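Side-chain contacts in Tol-Pal system protein TolB (Acinetobacter baumannii, PDB 7MX5), which probably serves as a periplasmic component of the Tol-Pal system, which is thought to act in outer membrane invagination during cell division and in maintaining outer membrane integrity: residues 121-124 and 128-131; 33-38 and 130-135. All coordinates share one frame; numbering follows the deposited sequence.

How the contacts relate
Following the chain from the N terminus, helix 29-37 supplies the first half of contact 2, whose partner arrives only after the remaining strands of the N-terminal domain and helix 110-126 have been laid down. Contact 1 closes a much shorter loop: just three residues separate the end of 121-124 from the start of 128-131. It nests at the end of the long excursion closed by contact 2 and overlaps the second segment of that contact at G130 and D131. They also touch, through I121 with L36 and Y122 with F132. Together they illustrate how a linker is bedded against two helices of one domain before entering strand 135-141 of the beta-propeller.

Contact 1 (121-124 and 128-131)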
loop_
_atom_site.group_PDB
_atom_site.type_symbol
_atom_site.label_atom_id
_atom_site.label_comp_id
_atom_site.label_asym_id
_atom_site.label_seq_id
_atom_site.Cartn_x
_atom_site.Cartn_y
_atom_site.Cartn_z
ATOM N N ILE A 121 2.808 -13.366 13.292
ATOM C CA ILE A 121 3.546 -14.509 12.760
ATOM C C ILE A 121 4.628 -14.038 11.798
ATOM O O ILE A 121 5.770 -14.512 11.842
ATOM C CB ILE A 121 2.581 -15.501 12.084
ATOM C CG1 ILE A 121 1.625 -16.107 13.113
ATOM C CG2 ILE A 121 3.356 -16.596 11.364
ATOM C CD1 ILE A 121 0.583 -17.026 12.509
ATOM N N TYR A 122 4.284 -13.095 10.917
ATOM C CA TYR A 122 5.251 -12.574 9.957
ATOM C C TYR A 122 6.427 -11.907 10.661
ATOM O O TYR A 122 7.587 -12.126 10.295
ATOM C CB TYR A 122 4.555 -11.590 9.016
ATOM C CG TYR A 122 5.418 -11.052 7.896
ATOM C CD1 TYR A 122 5.491 -11.709 6.675
ATOM C CD2 TYR A 122 6.140 -9.877 8.052
ATOM C CE1 TYR A 122 6.270 -11.217 5.646
ATOM C CE2 TYR A 122 6.922 -9.377 7.029
ATOM C CZ TYR A 122 6.984 -10.051 5.828
ATOM O OH TYR A 122 7.761 -9.557 4.805
ATOM N N GLN A 123 6.145 -11.093 11.682
ATOM C CA GLN A 123 7.212 -10.401 12.394
ATOM C C GLN A 123 8.089 -11.379 13.170
ATOM O O GLN A 123 9.303 -11.177 13.283
ATOM C CB GLN A 123 6.617 -9.353 13.333
ATOM C CG GLN A 123 7.637 -8.418 13.956
ATOM C CD GLN A 123 6.989 -7.258 14.680
ATOM O OE1 GLN A 123 6.388 -7.432 15.740
ATOM N NE2 GLN A 123 7.105 -6.064 14.111
ATOM N N ALA A 124 7.493 -12.443 13.709
ATOM C CA ALA A 124 8.263 -13.417 14.472
ATOM C C ALA A 124 9.181 -14.254 13.589
ATOM O O ALA A 124 10.155 -14.821 14.094
ATOM C CB ALA A 124 7.324 -14.331 15.259
ATOM N N ILE A 128 10.297 -8.277 10.517
ATOM C CA ILE A 128 9.753 -7.125 9.811
ATOM C C ILE A 128 8.282 -7.012 10.181
ATOM O O ILE A 128 7.580 -8.024 10.191
ATOM C CB ILE A 128 9.915 -7.244 8.285
ATOM C CG1 ILE A 128 11.396 -7.351 7.913
ATOM C CG2 ILE A 128 9.279 -6.062 7.577
ATOM C CD1 ILE A 128 11.637 -7.784 6.483
ATOM N N PRO A 129 7.780 -5.822 10.509
ATOM C CA PRO A 129 6.354 -5.687 10.844
ATOM C C PRO A 129 5.466 -6.158 9.702
ATOM O O PRO A 129 5.675 -5.802 8.540
ATOM C CB PRO A 129 6.183 -4.186 11.107
ATOM C CG PRO A 129 7.544 -3.651 11.345
ATOM C CD PRO A 129 8.545 -4.585 10.745
ATOM N N GLY A 130 4.468 -6.973 10.045
ATOM C CA GLY A 130 3.521 -7.432 9.053
ATOM C C GLY A 130 2.627 -6.314 8.557
ATOM O O GLY A 130 2.396 -5.310 9.232
ATOM N N ASP A 131 2.111 -6.494 7.338
ATOM C CA ASP A 131 1.269 -5.485 6.709
ATOM C C ASP A 131 -0.076 -6.051 6.267
ATOM O O ASP A 131 -0.746 -5.447 5.421
ATOM C CB ASP A 131 1.988 -4.844 5.520
ATOM C CG ASP A 131 2.704 -3.562 5.898
ATOM O OD1 ASP A 131 2.436 -3.028 6.995
ATOM O OD2 ASP A 131 3.536 -3.087 5.098
#
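Y122 and Q123 meet I128, P129 and G130 in a local fold-back: helix 110-126 ends, and the chain doubles back against its last turn through a loop that leads to strand 135-141. The carbonyl of I128 is the centrepiece. It points at the edge of the Y122 ring, near the ring plane, with I128 O 3.2 Å from Y122 CD2. The same oxygen also receives a CA-H...O contact from the helix backbone, Q123 CA to I128 O being 3.3 Å. What swings the tyrosine ring alongside the loop is its chi1 of -175°, which sets CG opposite the backbone N. Ring and I128 side chain then run side by side in the same direction, Y122 CE2 lying 3.9 Å from I128 CB, while G130 brings its CA to within 3.7 Å of Y122 CD2. Nearer the solvent, the extended Q123 chain reaches across P129 at a slant. Its amide end settles beside the pyrrolidine, with Q123 NE2 3.4 Å from P129 CA. The turn itself is secured by T126, whose OG1 hydrogen-bonds both Y122 O and I128 N, and N356, from a loop just before strand 359-366, hydrogen-bonds P129 O through ND2. This compact reversal after the last turn of helix 110-126 begins the interdomain linker, joining the alpha/beta domain of TolB to its beta-propeller.

Contact 2 (33-38 and 130-135); sequences ETDLNR and GDFSGR
Within 33-38, D35 is the first residue to meet the loop, and its partner is F132. The methylene lies over the centre of the phenyl face as a CH-pi contact, D35 CB standing 3.9 Å from the F132 ring centroid and 13° off its normal. The carboxylate beyond it is nearly parallel to the ring, and D35 CG comes 4.1 Å from F132 CG. The backbone carbonyl takes part too: D35 O approaches F132 CE1 at 3.0 Å, while also accepting the amide of R38 as the helix ends. L36 adds little, its amide N passing the far end of the ring while its side chain packs on I17 and S44, in strands 16-19 and 43-45 of the domain's own sheet.

R38 completes the cradle. With chi1 at 74° its CG is wedged between backbone N and carbonyl carbon, and the extended remainder carries the guanidinium out from the helix end, past D35, to F132. There the two flat groups stand 87° apart, the edge of the phenyl ring meeting one guanidinium face off centre, with F132 CD1 3.6 Å from R38 CZ. NH1 consequently sits at the ring edge, not over its pi face. The arginine also forms a salt bridge to the aspartate, R38 NH2 to D35 OD1 at 2.8 Å, although the hydrogen bonds from NE and NH2 are both bent and weak. H115 takes the other carboxylate oxygen. F132 is fixed through its backbone, D119 holding its N and T157 its O, and T157 also binds R38 NH1.

The chemistry thus combines a buried ion pair with a phenyl ring packed on it: the opposite charges probably offset each other's burial cost, while the D35 methylene covers the ring face and the R38 guanidinium receives the ring edge.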
loop_
_atom_site.group_PDB
_atom_site.type_symbol
_atom_site.label_atom_id
_atom_site.label_comp_id
_atom_site.label_asym_id
_atom_site.label_seq_id
_atom_site.Cartn_x
_atom_site.Cartn_y
_atom_site.Cartn_z
ATOM N N GLU A 33 -4.338 -18.468 7.387
ATOM C CA GLU A 33 -3.705 -19.288 6.360
ATOM C C GLU A 33 -3.673 -18.573 5.016
ATOM O O GLU A 33 -2.719 -18.737 4.247
ATOM C CB GLU A 33 -4.438 -20.625 6.241
ATOM C CG GLU A 33 -3.900 -21.550 5.163
ATOM C CD GLU A 33 -4.740 -22.801 5.004
ATOM O OE1 GLU A 33 -5.675 -22.992 5.810
ATOM O OE2 GLU A 33 -4.469 -23.592 4.077
ATOM N N THR A 34 -4.698 -17.770 4.720
ATOM C CA THR A 34 -4.706 -17.013 3.473
ATOM C C THR A 34 -3.702 -15.868 3.516
ATOM O O THR A 34 -3.030 -15.587 2.517
ATOM C CB THR A 34 -6.112 -16.483 3.190
ATOM O OG1 THR A 34 -7.057 -17.557 3.285
ATOM C CG2 THR A 34 -6.179 -15.871 1.798
ATOM N N ASP A 35 -3.589 -15.194 4.663
ATOM C CA ASP A 35 -2.622 -14.108 4.793
ATOM C C ASP A 35 -1.197 -14.625 4.639
ATOM O O ASP A 35 -0.392 -14.052 3.896
ATOM C CB ASP A 35 -2.795 -13.408 6.141
ATOM C CG ASP A 35 -4.077 -12.606 6.226
ATOM O OD1 ASP A 35 -4.610 -12.211 5.168
ATOM O OD2 ASP A 35 -4.551 -12.368 7.357
ATOM N N LEU A 36 -0.869 -15.716 5.337
ATOM C CA LEU A 36 0.478 -16.272 5.254
ATOM C C LEU A 36 0.825 -16.690 3.831
ATOM O O LEU A 36 1.990 -16.601 3.425
ATOM C CB LEU A 36 0.611 -17.460 6.206
ATOM C CG LEU A 36 0.538 -17.135 7.700
ATOM C CD1 LEU A 36 1.142 -18.257 8.529
ATOM C CD2 LEU A 36 1.230 -15.812 8.000
ATOM N N ASN A 37 -0.166 -17.135 3.058
ATOM C CA ASN A 37 0.067 -17.503 1.668
ATOM C C ASN A 37 0.183 -16.297 0.746
ATOM O O ASN A 37 0.595 -16.461 -0.407
ATOM C CB ASN A 37 -1.048 -18.427 1.172
ATOM C CG ASN A 37 -0.738 -19.891 1.414
ATOM O OD1 ASN A 37 0.201 -20.442 0.837
ATOM N ND2 ASN A 37 -1.524 -20.530 2.273
ATOM N N ARG A 38 -0.169 -15.101 1.217
ATOM C CA ARG A 38 0.016 -13.878 0.446
ATOM C C ARG A 38 1.084 -12.973 1.054
ATOM O O ARG A 38 1.142 -11.780 0.737
ATOM C CB ARG A 38 -1.313 -13.131 0.292
ATOM C CG ARG A 38 -1.816 -12.412 1.535
ATOM C CD ARG A 38 -2.985 -11.499 1.186
ATOM N NE ARG A 38 -3.745 -11.082 2.359
ATOM C CZ ARG A 38 -3.625 -9.900 2.947
ATOM N NH1 ARG A 38 -2.777 -8.988 2.501
ATOM N NH2 ARG A 38 -4.377 -9.625 4.009
ATOM N N GLY A 130 4.468 -6.973 10.045
ATOM C CA GLY A 130 3.521 -7.432 9.053
ATOM C C GLY A 130 2.627 -6.314 8.557
ATOM O O GLY A 130 2.396 -5.310 9.232
ATOM N N ASP A 131 2.111 -6.494 7.338
ATOM C CA ASP A 131 1.269 -5.485 6.709
ATOM C C ASP A 131 -0.076 -6.051 6.267
ATOM O O ASP A 131 -0.746 -5.447 5.421
ATOM C CB ASP A 131 1.988 -4.844 5.520
ATOM C CG ASP A 131 2.704 -3.562 5.898
ATOM O OD1 ASP A 131 2.436 -3.028 6.995
ATOM O OD2 ASP A 131 3.536 -3.087 5.098
ATOM N N PHE A 132 -0.487 -7.198 6.813
ATOM C CA PHE A 132 -1.822 -7.707 6.520
ATOM C C PHE A 132 -2.889 -6.812 7.135
ATOM O O PHE A 132 -3.953 -6.603 6.539
ATOM C CB PHE A 132 -1.956 -9.144 7.019
ATOM C CG PHE A 132 -0.886 -10.055 6.501
ATOM C CD1 PHE A 132 -0.804 -10.345 5.149
ATOM C CD2 PHE A 132 0.050 -10.609 7.359
ATOM C CE1 PHE A 132 0.183 -11.175 4.665
ATOM C CE2 PHE A 132 1.039 -11.444 6.880
ATOM C CZ PHE A 132 1.106 -11.727 5.531
ATOM N N SER A 133 -2.624 -6.277 8.322
ATOM C CA SER A 133 -3.414 -5.176 8.842
ATOM C C SER A 133 -3.008 -3.887 8.139
ATOM O O SER A 133 -1.846 -3.694 7.772
ATOM C CB SER A 133 -3.227 -5.035 10.352
ATOM O OG SER A 133 -3.531 -6.248 11.019
ATOM N N GLY A 134 -3.980 -3.007 7.945
ATOM C CA GLY A 134 -3.773 -1.778 7.208
ATOM C C GLY A 134 -4.790 -1.619 6.096
ATOM O O GLY A 134 -5.539 -2.532 5.755
ATOM N N ARG A 135 -4.793 -0.417 5.528
ATOM C CA ARG A 135 -5.795 -0.034 4.547
ATOM C C ARG A 135 -5.127 0.511 3.293
ATOM O O ARG A 135 -4.013 1.039 3.339
ATOM C CB ARG A 135 -6.757 1.009 5.127
ATOM C CG ARG A 135 -7.370 0.598 6.457
ATOM C CD ARG A 135 -8.644 -0.201 6.248
ATOM N NE ARG A 135 -9.753 0.660 5.859
ATOM C CZ ARG A 135 -10.953 0.225 5.501
ATOM N NH1 ARG A 135 -11.238 -1.066 5.465
ATOM N NH2 ARG A 135 -11.889 1.108 5.169
#